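Local coordinates for protein nisin leader peptide-processing serine protease NisP (Lactococcus lactis subsp. lactis, PDB 4MZD) that probably cleaves the leader peptide from the nisin precursor as a subtilisin-like serine endopeptidase, releasing the mature antibiotic, at residues 65-70 with 158-163; 77-82 with 395-400; 97-102 with 173-178; 208-213 with 267-272. All coordinates share one frame; numbering follows the deposited sequence.

Contact 1: residues 65-70 with 158-163; sequences SHDFWD and NGNILG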
loop_
_atom_site.group_PDB
_atom_site.type_symbol
_atom_site.label_atom_id
_atom_site.label_comp_id
_atom_site.label_asym_id
_atom_site.label_seq_id
_atom_site.Cartn_x
_atom_site.Cartn_y
_atom_site.Cartn_z
ATOM N N SER A 65 -10.443 15.903 21.372
ATOM C CA SER A 65 -9.921 16.189 20.034
ATOM C C SER A 65 -9.748 14.950 19.146
ATOM O O SER A 65 -10.277 14.916 18.035
ATOM C CB SER A 65 -8.610 16.976 20.112
ATOM O OG SER A 65 -8.840 18.304 20.549
ATOM N N HIS A 66 -9.007 13.947 19.621
ATOM C CA HIS A 66 -8.753 12.727 18.848
ATOM C C HIS A 66 -9.175 11.512 19.663
ATOM O O HIS A 66 -8.350 10.818 20.258
ATOM C CB HIS A 66 -7.284 12.650 18.440
ATOM C CG HIS A 66 -6.776 13.917 17.830
ATOM N ND1 HIS A 66 -7.273 14.422 16.648
ATOM C CD2 HIS A 66 -5.839 14.799 18.252
ATOM C CE1 HIS A 66 -6.658 15.556 16.364
ATOM N NE2 HIS A 66 -5.781 15.806 17.320
ATOM N N ASP A 67 -10.481 11.268 19.670
ATOM C CA ASP A 67 -11.087 10.315 20.593
ATOM C C ASP A 67 -10.486 8.925 20.548
ATOM O O ASP A 67 -10.445 8.243 21.570
ATOM C CB ASP A 67 -12.580 10.189 20.323
ATOM C CG ASP A 67 -13.332 11.457 20.618
ATOM O OD1 ASP A 67 -12.938 12.184 21.560
ATOM O OD2 ASP A 67 -14.326 11.717 19.912
ATOM N N PHE A 68 -10.046 8.490 19.371
ATOM C CA PHE A 68 -9.630 7.101 19.214
ATOM C C PHE A 68 -8.117 6.935 19.058
ATOM O O PHE A 68 -7.633 5.847 18.737
ATOM C CB PHE A 68 -10.388 6.454 18.049
ATOM C CG PHE A 68 -11.890 6.398 18.252
ATOM C CD1 PHE A 68 -12.437 6.091 19.491
ATOM C CD2 PHE A 68 -12.754 6.659 17.196
ATOM C CE1 PHE A 68 -13.820 6.037 19.668
ATOM C CE2 PHE A 68 -14.131 6.600 17.369
ATOM C CZ PHE A 68 -14.659 6.291 18.607
ATOM N N TRP A 69 -7.360 7.997 19.311
ATOM C CA TRP A 69 -5.907 7.904 19.271
ATOM C C TRP A 69 -5.382 6.753 20.127
ATOM O O TRP A 69 -4.444 6.056 19.736
ATOM C CB TRP A 69 -5.287 9.225 19.726
ATOM C CG TRP A 69 -3.816 9.166 19.953
ATOM C CD1 TRP A 69 -3.172 9.245 21.152
ATOM C CD2 TRP A 69 -2.798 9.019 18.958
ATOM N NE1 TRP A 69 -1.815 9.162 20.966
ATOM C CE2 TRP A 69 -1.557 9.028 19.628
ATOM C CE3 TRP A 69 -2.813 8.893 17.567
ATOM C CZ2 TRP A 69 -0.344 8.910 18.954
ATOM C CZ3 TRP A 69 -1.606 8.773 16.898
ATOM C CH2 TRP A 69 -0.389 8.783 17.593
ATOM N N ASP A 70 -5.989 6.542 21.290
ATOM C CA ASP A 70 -5.522 5.493 22.191
ATOM C C ASP A 70 -5.622 4.090 21.598
ATOM O O ASP A 70 -4.926 3.178 22.043
ATOM C CB ASP A 70 -6.273 5.556 23.523
ATOM C CG ASP A 70 -5.878 6.759 24.355
ATOM O OD1 ASP A 70 -4.745 7.253 24.175
ATOM O OD2 ASP A 70 -6.692 7.200 25.195
ATOM N N ASN A 158 -7.453 13.077 9.991
ATOM C CA ASN A 158 -7.204 14.220 10.845
ATOM C C ASN A 158 -8.425 14.530 11.683
ATOM O O ASN A 158 -9.083 15.549 11.499
ATOM C CB ASN A 158 -6.810 15.420 9.991
ATOM C CG ASN A 158 -6.255 16.559 10.814
ATOM O OD1 ASN A 158 -5.926 16.386 11.987
ATOM N ND2 ASN A 158 -6.123 17.728 10.197
ATOM N N GLY A 159 -8.738 13.649 12.616
ATOM C CA GLY A 159 -9.931 13.841 13.413
ATOM C C GLY A 159 -9.976 12.861 14.560
ATOM O O GLY A 159 -9.147 12.907 15.468
ATOM N N ASN A 160 -10.944 11.956 14.519
ATOM C CA ASN A 160 -11.108 11.006 15.610
ATOM C C ASN A 160 -9.976 9.982 15.663
ATOM O O ASN A 160 -9.662 9.448 16.734
ATOM C CB ASN A 160 -12.481 10.351 15.519
ATOM C CG ASN A 160 -13.595 11.376 15.407
ATOM O OD1 ASN A 160 -13.602 12.379 16.120
ATOM N ND2 ASN A 160 -14.535 11.138 14.506
ATOM N N ILE A 161 -9.383 9.706 14.500
ATOM C CA ILE A 161 -8.080 9.052 14.430
ATOM C C ILE A 161 -7.143 9.952 13.641
ATOM O O ILE A 161 -7.581 10.900 12.973
ATOM C CB ILE A 161 -8.122 7.642 13.784
ATOM C CG1 ILE A 161 -8.446 7.714 12.293
ATOM C CG2 ILE A 161 -9.084 6.734 14.522
ATOM C CD1 ILE A 161 -8.161 6.431 11.568
ATOM N N LEU A 162 -5.854 9.646 13.732
ATOM C CA LEU A 162 -4.816 10.385 13.020
ATOM C C LEU A 162 -4.046 9.461 12.091
ATOM O O LEU A 162 -3.668 8.341 12.467
ATOM C CB LEU A 162 -3.826 11.004 14.006
ATOM C CG LEU A 162 -4.426 12.091 14.893
ATOM C CD1 LEU A 162 -3.438 12.503 15.970
ATOM C CD2 LEU A 162 -4.873 13.295 14.079
ATOM N N GLY A 163 -3.801 9.933 10.877
ATOM C CA GLY A 163 -2.884 9.274 9.969
ATOM C C GLY A 163 -1.449 9.658 10.278
ATOM O O GLY A 163 -1.187 10.378 11.250
#
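His66 lays one face of its imidazole against a methyl of Leu162: CD2 of Leu162 sits 3.9 Å from the ring centroid and 25° off the ring normal, a CH-pi contact displaced toward the rim. The two side chains cross at about a right angle. At the ring edge, ND1 of His66 donates to Gly159 O over 2.7 Å; the acceptor lies in the ring plane, the donor meets a lone pair of the carbonyl, and the N-H...O angle is 163°. Bond and methyl limit how the imidazole can rotate, with Ser65 CB against the opposite face. Leu162 CD1 lies between His66 CD2 and Trp69 CE3, 4.0 Å from each; Trp69 CG, anti to the backbone N (chi1 170°), carries the indole there. His66 to Trp69 form a type I beta turn, closed by Trp69 N donating to His66 O. This turn, in the loop ahead of helix 73-79, docks on the loop that joins helix 147-156 to strand 169-174 of the subtilisin-like domain. Inside the turn Phe68 N donates to Asn160 O at 2.8 Å, in the carbonyl plane. Phe68 CB then rests 3.8 Å from Ile161 CG2. The Phe68 ring runs alongside the Asn160 side chain, ring and amide planes steeply inclined; Phe338 and Tyr346 meet this ring edge-to-face. Tyr346 OH is also hydrogen-bonded to Asn160 ND2.

Contact 2: residues 77-82 with 395-400; sequences YVTNNG and LNIVDL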
loop_
_atom_site.group_PDB
_atom_site.type_symbol
_atom_site.label_atom_id
_atom_site.label_comp_id
_atom_site.label_asym_id
_atom_site.label_seq_id
_atom_site.Cartn_x
_atom_site.Cartn_y
_atom_site.Cartn_z
ATOM N N TYR A 77 3.457 3.612 17.276
ATOM C CA TYR A 77 4.717 2.932 17.007
ATOM C C TYR A 77 5.626 3.741 16.069
ATOM O O TYR A 77 6.825 3.874 16.305
ATOM C CB TYR A 77 4.443 1.544 16.426
ATOM C CG TYR A 77 5.668 0.675 16.312
ATOM C CD1 TYR A 77 6.002 -0.219 17.318
ATOM C CD2 TYR A 77 6.488 0.740 15.192
ATOM C CE1 TYR A 77 7.125 -1.021 17.210
ATOM C CE2 TYR A 77 7.606 -0.051 15.077
ATOM C CZ TYR A 77 7.921 -0.931 16.090
ATOM O OH TYR A 77 9.044 -1.718 15.972
ATOM N N VAL A 78 5.060 4.285 15.001
ATOM C CA VAL A 78 5.883 4.977 14.005
ATOM C C VAL A 78 6.086 6.475 14.259
ATOM O O VAL A 78 6.960 7.092 13.639
ATOM C CB VAL A 78 5.367 4.766 12.559
ATOM C CG1 VAL A 78 5.409 3.293 12.191
ATOM C CG2 VAL A 78 3.963 5.330 12.383
ATOM N N THR A 79 5.293 7.047 15.172
ATOM C CA THR A 79 5.358 8.476 15.481
ATOM C C THR A 79 6.019 8.785 16.828
ATOM O O THR A 79 6.069 9.944 17.226
ATOM C CB THR A 79 3.944 9.112 15.546
ATOM O OG1 THR A 79 3.203 8.512 16.619
ATOM C CG2 THR A 79 3.191 8.974 14.225
ATOM N N ASN A 80 6.518 7.757 17.509
ATOM C CA ASN A 80 6.985 7.899 18.885
ATOM C C ASN A 80 5.879 8.470 19.758
ATOM O O ASN A 80 6.034 9.519 20.390
ATOM C CB ASN A 80 8.236 8.770 18.972
ATOM C CG ASN A 80 9.465 8.062 18.463
ATOM O OD1 ASN A 80 9.422 6.873 18.142
ATOM N ND2 ASN A 80 10.577 8.784 18.399
ATOM N N ASN A 81 4.755 7.764 19.770
ATOM C CA ASN A 81 3.590 8.169 20.544
ATOM C C ASN A 81 3.247 9.642 20.357
ATOM O O ASN A 81 3.051 10.396 21.316
ATOM C CB ASN A 81 3.729 7.804 22.027
ATOM C CG ASN A 81 2.385 7.709 22.720
ATOM O OD1 ASN A 81 1.346 7.981 22.114
ATOM N ND2 ASN A 81 2.391 7.310 23.989
ATOM N N GLY A 82 3.179 10.039 19.093
ATOM C CA GLY A 82 2.708 11.357 18.720
ATOM C C GLY A 82 3.771 12.422 18.541
ATOM O O GLY A 82 3.464 13.512 18.072
ATOM N N LEU A 395 9.977 1.803 9.674
ATOM C CA LEU A 395 9.643 3.217 9.589
ATOM C C LEU A 395 9.675 3.867 10.966
ATOM O O LEU A 395 9.070 3.365 11.917
ATOM C CB LEU A 395 8.245 3.385 8.998
ATOM C CG LEU A 395 7.765 4.834 8.876
ATOM C CD1 LEU A 395 8.579 5.594 7.832
ATOM C CD2 LEU A 395 6.288 4.863 8.530
ATOM N N ASN A 396 10.381 4.987 11.060
ATOM C CA ASN A 396 10.369 5.813 12.255
ATOM C C ASN A 396 10.331 7.250 11.780
ATOM O O ASN A 396 11.312 7.766 11.241
ATOM C CB ASN A 396 11.592 5.556 13.130
ATOM C CG ASN A 396 11.538 6.326 14.431
ATOM O OD1 ASN A 396 11.596 7.553 14.436
ATOM N ND2 ASN A 396 11.415 5.610 15.541
ATOM N N ILE A 397 9.180 7.888 11.953
ATOM C CA ILE A 397 8.958 9.185 11.332
ATOM C C ILE A 397 9.782 10.286 11.990
ATOM O O ILE A 397 10.233 11.207 11.315
ATOM C CB ILE A 397 7.458 9.537 11.279
ATOM C CG1 ILE A 397 6.708 8.428 10.535
ATOM C CG2 ILE A 397 7.250 10.885 10.609
ATOM C CD1 ILE A 397 5.222 8.647 10.415
ATOM N N VAL A 398 9.994 10.187 13.299
ATOM C CA VAL A 398 10.871 11.141 13.960
ATOM C C VAL A 398 12.283 11.088 13.364
ATOM O O VAL A 398 12.875 12.128 13.051
ATOM C CB VAL A 398 10.887 10.940 15.489
ATOM C CG1 VAL A 398 11.964 11.807 16.123
ATOM C CG2 VAL A 398 9.513 11.266 16.069
ATOM N N ASP A 399 12.820 9.883 13.190
ATOM C CA ASP A 399 14.149 9.737 12.598
ATOM C C ASP A 399 14.174 10.297 11.181
ATOM O O ASP A 399 15.137 10.952 10.773
ATOM C CB ASP A 399 14.590 8.274 12.557
ATOM C CG ASP A 399 14.954 7.727 13.920
ATOM O OD1 ASP A 399 15.101 8.512 14.881
ATOM O OD2 ASP A 399 15.117 6.496 14.020
ATOM N N LEU A 400 13.111 10.035 10.432
ATOM C CA LEU A 400 13.044 10.469 9.051
ATOM C C LEU A 400 13.007 11.994 8.960
ATOM O O LEU A 400 13.748 12.593 8.179
ATOM C CB LEU A 400 11.818 9.856 8.390
ATOM C CG LEU A 400 11.736 9.997 6.878
ATOM C CD1 LEU A 400 12.960 9.380 6.223
ATOM C CD2 LEU A 400 10.468 9.332 6.383
HETATM O O HOH W 1 9.465 3.171 14.696
HETATM O O HOH W 2 9.002 8.310 15.287
HETATM O O HOH W 3 13.144 8.130 17.239
#
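Val78 meets residues 395-400 with every side-chain carbon. Its CB lies 4.1 Å from Leu395 CD2, CG1 reaches the carbonyl oxygen Leu395 O at 3.7 Å, and CG2 turns to the other neighbour, approaching Ile397 CD1 at 4.1 Å. With CG1 anti to the carbonyl carbon (chi1 -62°), the two methyls are shared between Leu395 and Ile397. The same residue supplies the direct backbone link: Ile397 N donates to Val78 O over 2.9 Å, with an N-H...O angle of 167°. That carbonyl also accepts from a water, and the same water accepts from Val398 N. Here the C-terminal end of helix 73-79 abuts the start of helix 397-402, and Asn396 is the N-cap of the latter. Its side chain, CG anti to the backbone N, accepts from Asp399 N through OD1 at 2.9 Å, the donor tilted 21° from the amide plane. Beyond the first helix, Asn80 has positive phi, and in one of its two conformers, so with less certainty, its side chain crosses Val398 at about a right angle, ND2 lying 3.6 Å from Val398 CG2. Leu395 and Ile397 also pack on Ala362 of helix 356-370.

Contact 3: residues 97-102 with 173-178; sequences GIIDSG and YRVFGE
Asp100 N and Asp100 O both bond to residues 173-175, on and just after strand 169-174, which runs parallel to strand 95-100 in the central sheet of the subtilisin-like fold. Tyr173 N donates to Ile98 O (2.9 Å), Tyr173 O accepts from Asp100 N (3.0 Å), and Asp100 O accepts from Val175 N (2.8 Å, N-H...O angle 171°). The backbone of Asp100, the predicted charge-relay aspartate, is therefore held on both sides of its CA. Its carboxylate oxygen OD1 accepts from Ser101 N at 2.7 Å, using the lone pair away from OD2, and is also hydrogen-bonded to ND1 of His147, a predicted charge-relay residue like Ser353. Ser101 OG is engaged by Asp143 and Gly148 N. A water 2.8 Å from Ser101 O appears to donate to it and to Gly177 O, though it has more acceptors nearby than protons. Ile99 CG2 packs against Val175 CG1 at 3.8 Å. Arg174 lies on the same side of the sheet as Asp100. A bend at chi3 (75°) takes its guanidinium round to its own segment, where NH2 donates to Phe176 O at 3.0 Å; NE is taken by Asp140 O and NH1 by the carboxylate of Glu134. Arg174 CD lies 3.3 Å from Ser101 O.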
loop_
_atom_site.group_PDB
_atom_site.type_symbol
_atom_site.label_atom_id
_atom_site.label_comp_id
_atom_site.label_asym_id
_atom_site.label_seq_id
_atom_site.Cartn_x
_atom_site.Cartn_y
_atom_site.Cartn_z
ATOM N N GLY A 97 -0.844 10.365 -4.230
ATOM C CA GLY A 97 -1.835 9.763 -5.097
ATOM C C GLY A 97 -2.114 8.344 -4.642
ATOM O O GLY A 97 -1.195 7.533 -4.555
ATOM N N ILE A 98 -3.372 8.047 -4.333
ATOM C CA ILE A 98 -3.735 6.747 -3.791
ATOM C C ILE A 98 -4.390 5.900 -4.874
ATOM O O ILE A 98 -5.485 6.223 -5.346
ATOM C CB ILE A 98 -4.692 6.860 -2.593
ATOM C CG1 ILE A 98 -4.182 7.866 -1.558
ATOM C CG2 ILE A 98 -4.887 5.485 -1.950
ATOM C CD1 ILE A 98 -5.169 8.086 -0.424
ATOM N N ILE A 99 -3.705 4.833 -5.273
ATOM C CA ILE A 99 -4.192 3.937 -6.315
ATOM C C ILE A 99 -4.805 2.732 -5.606
ATOM O O ILE A 99 -4.097 1.877 -5.075
ATOM C CB ILE A 99 -3.042 3.526 -7.244
ATOM C CG1 ILE A 99 -2.478 4.772 -7.945
ATOM C CG2 ILE A 99 -3.516 2.495 -8.253
ATOM C CD1 ILE A 99 -1.305 4.502 -8.889
ATOM N N ASP A 100 -6.132 2.697 -5.549
ATOM C CA ASP A 100 -6.810 1.761 -4.665
ATOM C C ASP A 100 -8.284 1.673 -5.054
ATOM O O ASP A 100 -8.633 1.912 -6.212
ATOM C CB ASP A 100 -6.597 2.170 -3.196
ATOM C CG ASP A 100 -6.557 0.980 -2.259
ATOM O OD1 ASP A 100 -7.618 0.350 -2.085
ATOM O OD2 ASP A 100 -5.481 0.696 -1.690
ATOM N N SER A 101 -9.156 1.348 -4.105
ATOM C CA SER A 101 -10.562 1.136 -4.452
ATOM C C SER A 101 -11.418 2.403 -4.456
ATOM O O SER A 101 -12.642 2.308 -4.511
ATOM C CB SER A 101 -11.203 0.075 -3.549
ATOM O OG SER A 101 -11.361 0.544 -2.224
ATOM N N GLY A 102 -10.788 3.577 -4.420
ATOM C CA GLY A 102 -11.521 4.825 -4.340
ATOM C C GLY A 102 -11.552 5.341 -2.917
ATOM O O GLY A 102 -10.772 4.904 -2.070
ATOM N N TYR A 173 -7.227 7.630 -7.195
ATOM C CA TYR A 173 -7.202 6.915 -8.470
ATOM C C TYR A 173 -7.790 5.532 -8.243
ATOM O O TYR A 173 -7.186 4.692 -7.575
ATOM C CB TYR A 173 -5.769 6.879 -9.034
ATOM C CG TYR A 173 -5.261 8.291 -9.157
ATOM C CD1 TYR A 173 -5.607 9.078 -10.247
ATOM C CD2 TYR A 173 -4.526 8.878 -8.136
ATOM C CE1 TYR A 173 -5.215 10.402 -10.326
ATOM C CE2 TYR A 173 -4.128 10.205 -8.209
ATOM C CZ TYR A 173 -4.470 10.958 -9.305
ATOM O OH TYR A 173 -4.078 12.275 -9.367
ATOM N N ARG A 174 -8.996 5.312 -8.759
ATOM C CA ARG A 174 -9.720 4.085 -8.466
ATOM C C ARG A 174 -9.412 2.999 -9.488
ATOM O O ARG A 174 -9.614 3.190 -10.691
ATOM C CB ARG A 174 -11.227 4.340 -8.410
ATOM C CG ARG A 174 -12.017 3.115 -7.979
ATOM C CD ARG A 174 -13.439 3.408 -7.541
ATOM N NE ARG A 174 -14.351 3.685 -8.644
ATOM C CZ ARG A 174 -15.049 2.768 -9.314
ATOM N NH1 ARG A 174 -15.873 3.154 -10.279
ATOM N NH2 ARG A 174 -14.950 1.483 -9.020
ATOM N N VAL A 175 -8.932 1.860 -8.987
ATOM C CA VAL A 175 -8.603 0.713 -9.829
ATOM C C VAL A 175 -9.302 -0.572 -9.383
ATOM O O VAL A 175 -9.044 -1.639 -9.934
ATOM C CB VAL A 175 -7.075 0.475 -9.941
ATOM C CG1 VAL A 175 -6.390 1.681 -10.568
ATOM C CG2 VAL A 175 -6.471 0.130 -8.586
ATOM N N PHE A 176 -10.187 -0.477 -8.396
ATOM C CA PHE A 176 -11.020 -1.610 -8.004
ATOM C C PHE A 176 -12.472 -1.184 -7.989
ATOM O O PHE A 176 -12.795 -0.053 -7.608
ATOM C CB PHE A 176 -10.700 -2.113 -6.593
ATOM C CG PHE A 176 -9.356 -2.766 -6.457
ATOM C CD1 PHE A 176 -9.207 -4.136 -6.630
ATOM C CD2 PHE A 176 -8.240 -2.010 -6.141
ATOM C CE1 PHE A 176 -7.971 -4.736 -6.487
ATOM C CE2 PHE A 176 -7.000 -2.598 -6.015
ATOM C CZ PHE A 176 -6.865 -3.966 -6.181
ATOM N N GLY A 177 -13.336 -2.120 -8.374
ATOM C CA GLY A 177 -14.761 -2.019 -8.140
ATOM C C GLY A 177 -15.053 -2.708 -6.823
ATOM O O GLY A 177 -14.882 -2.125 -5.757
ATOM N N GLU A 178 -15.462 -3.971 -6.889
ATOM C CA GLU A 178 -15.716 -4.731 -5.674
ATOM C C GLU A 178 -14.849 -5.974 -5.534
ATOM O O GLU A 178 -14.932 -6.669 -4.519
ATOM C CB GLU A 178 -17.192 -5.100 -5.569
ATOM C CG GLU A 178 -18.080 -3.908 -5.354
ATOM C CD GLU A 178 -19.521 -4.309 -5.213
ATOM O OE1 GLU A 178 -20.095 -4.815 -6.201
ATOM O OE2 GLU A 178 -20.077 -4.140 -4.109
HETATM O O HOH W 4 -14.701 0.532 -4.990
#

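Contact 4: residues 208-213 with 267-272; sequences YLMISG and RSIKVP
Arg267 reaches across to Tyr208 O with its guanidinium end-on, at the far end of strand 200-210 in the central sheet of the subtilisin-like domain. The side chain is extended from CG to NE, and this brings NH1 and NH2 together to a single carbonyl oxygen. Arg267 NH2 donates to Tyr208 O at 2.8 Å and Arg267 NH1 to the same oxygen at 3.0 Å. Seen from the arginine, the acceptor lies 1° out of the guanidinium plane. From the carbonyl the fit is less regular: NH2 is tilted 26° from its plane, NH1 stands 49° above it, and both come from the same face. The forked grip is thus flat only on the arginine side. Outside the two segments NE donates to Asn480 O, and NH1 is also hydrogen-bonded to Tyr215 OH.

The Tyr208 side chain starts toward residues 267-272 but carries its ring away, where OH is hydrogen-bonded to Asp249 and Asn302. Met210 instead extends toward residues 267-272. Its CG is anti to the backbone N, and the extended chi1 and chi2 carry SD to 4.0 Å from Ile269 CD1, the two side chains crossing obliquely; the bend at chi3 then swings Met210 CE to 3.7 Å from Val271 O. Ile260 and Leu263 of helix 256-264 adjoin this apolar patch. Beside it Lys270 and Val271 both face Ser214 in a classic beta bulge, and Gly213 CA makes a CA-H...O contact with Val271 O at 3.2 Å.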
loop_
_atom_site.group_PDB
_atom_site.type_symbol
_atom_site.label_atom_id
_atom_site.label_comp_id
_atom_site.label_asym_id
_atom_site.label_seq_id
_atom_site.Cartn_x
_atom_site.Cartn_y
_atom_site.Cartn_z
ATOM N N TYR A 208 1.515 -11.552 -8.354
ATOM C CA TYR A 208 2.733 -12.286 -8.674
ATOM C C TYR A 208 2.828 -12.530 -10.174
ATOM O O TYR A 208 1.860 -12.977 -10.811
ATOM C CB TYR A 208 2.801 -13.620 -7.915
ATOM C CG TYR A 208 2.710 -13.418 -6.427
ATOM C CD1 TYR A 208 3.717 -12.755 -5.738
ATOM C CD2 TYR A 208 1.600 -13.843 -5.717
ATOM C CE1 TYR A 208 3.624 -12.522 -4.381
ATOM C CE2 TYR A 208 1.498 -13.619 -4.353
ATOM C CZ TYR A 208 2.516 -12.960 -3.694
ATOM O OH TYR A 208 2.433 -12.721 -2.342
ATOM N N LEU A 209 4.001 -12.234 -10.725
ATOM C CA LEU A 209 4.280 -12.428 -12.144
ATOM C C LEU A 209 5.423 -13.423 -12.298
ATOM O O LEU A 209 6.457 -13.283 -11.642
ATOM C CB LEU A 209 4.691 -11.100 -12.780
ATOM C CG LEU A 209 3.672 -9.959 -12.684
ATOM C CD1 LEU A 209 4.253 -8.683 -13.260
ATOM C CD2 LEU A 209 2.377 -10.319 -13.395
ATOM N N MET A 210 5.239 -14.423 -13.160
ATOM C CA MET A 210 6.335 -15.320 -13.516
ATOM C C MET A 210 6.883 -14.799 -14.835
ATOM O O MET A 210 6.206 -14.868 -15.864
ATOM C CB MET A 210 5.849 -16.769 -13.639
ATOM C CG MET A 210 6.987 -17.812 -13.619
ATOM S SD MET A 210 6.475 -19.599 -13.666
ATOM C CE MET A 210 6.046 -19.745 -15.416
ATOM N N ILE A 211 8.092 -14.247 -14.797
ATOM C CA ILE A 211 8.589 -13.451 -15.917
ATOM C C ILE A 211 9.578 -14.195 -16.812
ATOM O O ILE A 211 10.078 -13.635 -17.783
ATOM C CB ILE A 211 9.190 -12.104 -15.452
ATOM C CG1 ILE A 211 10.402 -12.316 -14.539
ATOM C CG2 ILE A 211 8.132 -11.286 -14.746
ATOM C CD1 ILE A 211 11.198 -11.043 -14.276
ATOM N N SER A 212 9.862 -15.450 -16.476
ATOM C CA SER A 212 10.609 -16.345 -17.359
ATOM C C SER A 212 9.957 -17.717 -17.246
ATOM O O SER A 212 8.977 -17.877 -16.518
ATOM C CB SER A 212 12.100 -16.383 -16.996
ATOM O OG SER A 212 12.327 -16.946 -15.719
ATOM N N GLY A 213 10.476 -18.704 -17.967
ATOM C CA GLY A 213 9.832 -20.002 -17.979
ATOM C C GLY A 213 8.525 -19.953 -18.746
ATOM O O GLY A 213 8.309 -19.070 -19.579
ATOM N N ARG A 267 -2.128 -21.873 -10.600
ATOM C CA ARG A 267 -1.787 -21.712 -12.008
ATOM C C ARG A 267 -1.213 -23.005 -12.538
ATOM O O ARG A 267 -0.823 -23.876 -11.763
ATOM C CB ARG A 267 -0.747 -20.603 -12.188
ATOM C CG ARG A 267 -1.192 -19.255 -11.674
ATOM C CD ARG A 267 -0.144 -18.188 -11.907
ATOM N NE ARG A 267 -0.479 -17.011 -11.116
ATOM C CZ ARG A 267 0.237 -15.895 -11.061
ATOM N NH1 ARG A 267 1.347 -15.768 -11.778
ATOM N NH2 ARG A 267 -0.171 -14.901 -10.276
ATOM N N SER A 268 -1.144 -23.113 -13.861
ATOM C CA SER A 268 -0.619 -24.304 -14.516
ATOM C C SER A 268 0.768 -24.030 -15.092
ATOM O O SER A 268 0.901 -23.495 -16.191
ATOM C CB SER A 268 -1.569 -24.760 -15.623
ATOM O OG SER A 268 -2.886 -24.940 -15.122
ATOM N N ILE A 269 1.798 -24.409 -14.343
ATOM C CA ILE A 269 3.181 -24.107 -14.707
ATOM C C ILE A 269 3.860 -25.292 -15.390
ATOM O O ILE A 269 3.792 -26.420 -14.906
ATOM C CB ILE A 269 3.991 -23.680 -13.461
ATOM C CG1 ILE A 269 3.408 -22.389 -12.875
ATOM C CG2 ILE A 269 5.466 -23.528 -13.805
ATOM C CD1 ILE A 269 3.999 -21.978 -11.546
ATOM N N LYS A 270 4.508 -25.028 -16.522
ATOM C CA LYS A 270 5.172 -26.072 -17.296
ATOM C C LYS A 270 6.676 -26.071 -17.038
ATOM O O LYS A 270 7.261 -27.103 -16.695
ATOM C CB LYS A 270 4.907 -25.877 -18.789
ATOM C CG LYS A 270 5.515 -26.970 -19.656
ATOM C CD LYS A 270 5.877 -26.473 -21.049
ATOM C CE LYS A 270 4.648 -26.212 -21.903
ATOM N NZ LYS A 270 3.914 -24.988 -21.490
ATOM N N VAL A 271 7.299 -24.915 -17.239
ATOM C CA VAL A 271 8.708 -24.724 -16.923
ATOM C C VAL A 271 8.812 -23.567 -15.940
ATOM O O VAL A 271 8.504 -22.427 -16.291
ATOM C CB VAL A 271 9.537 -24.402 -18.180
ATOM C CG1 VAL A 271 11.002 -24.183 -17.815
ATOM C CG2 VAL A 271 9.406 -25.520 -19.206
ATOM N N PRO A 272 9.221 -23.851 -14.695
ATOM C CA PRO A 272 9.291 -22.779 -13.695
ATOM C C PRO A 272 10.273 -21.693 -14.103
ATOM O O PRO A 272 11.352 -21.977 -14.622
ATOM C CB PRO A 272 9.798 -23.497 -12.443
ATOM C CG PRO A 272 9.444 -24.931 -12.652
ATOM C CD PRO A 272 9.563 -25.166 -14.126
#

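Contact 3 alone holds a residue of the predicted charge relay; its Asp100 side chain is about 3 Å from that of His147 and about 6 Å from that of Ser353. Contact 4 reaches the same sheet, since strands 95-100 and 200-210 are neighbours, yet its centre is about 28 Å from that of contact 3 and their nearest atoms are about 12 Å apart. Contacts 1 and 2, with centres about 16 Å apart, touch directly: Trp69 CH2 packs 3.7 Å from Thr79 OG1. Contacts 1 and 4 lie on opposite sides of the chain's centre, about 45 Å between centres. In sequence, the loop closed by contact 2 encloses both contacts 3 and 4.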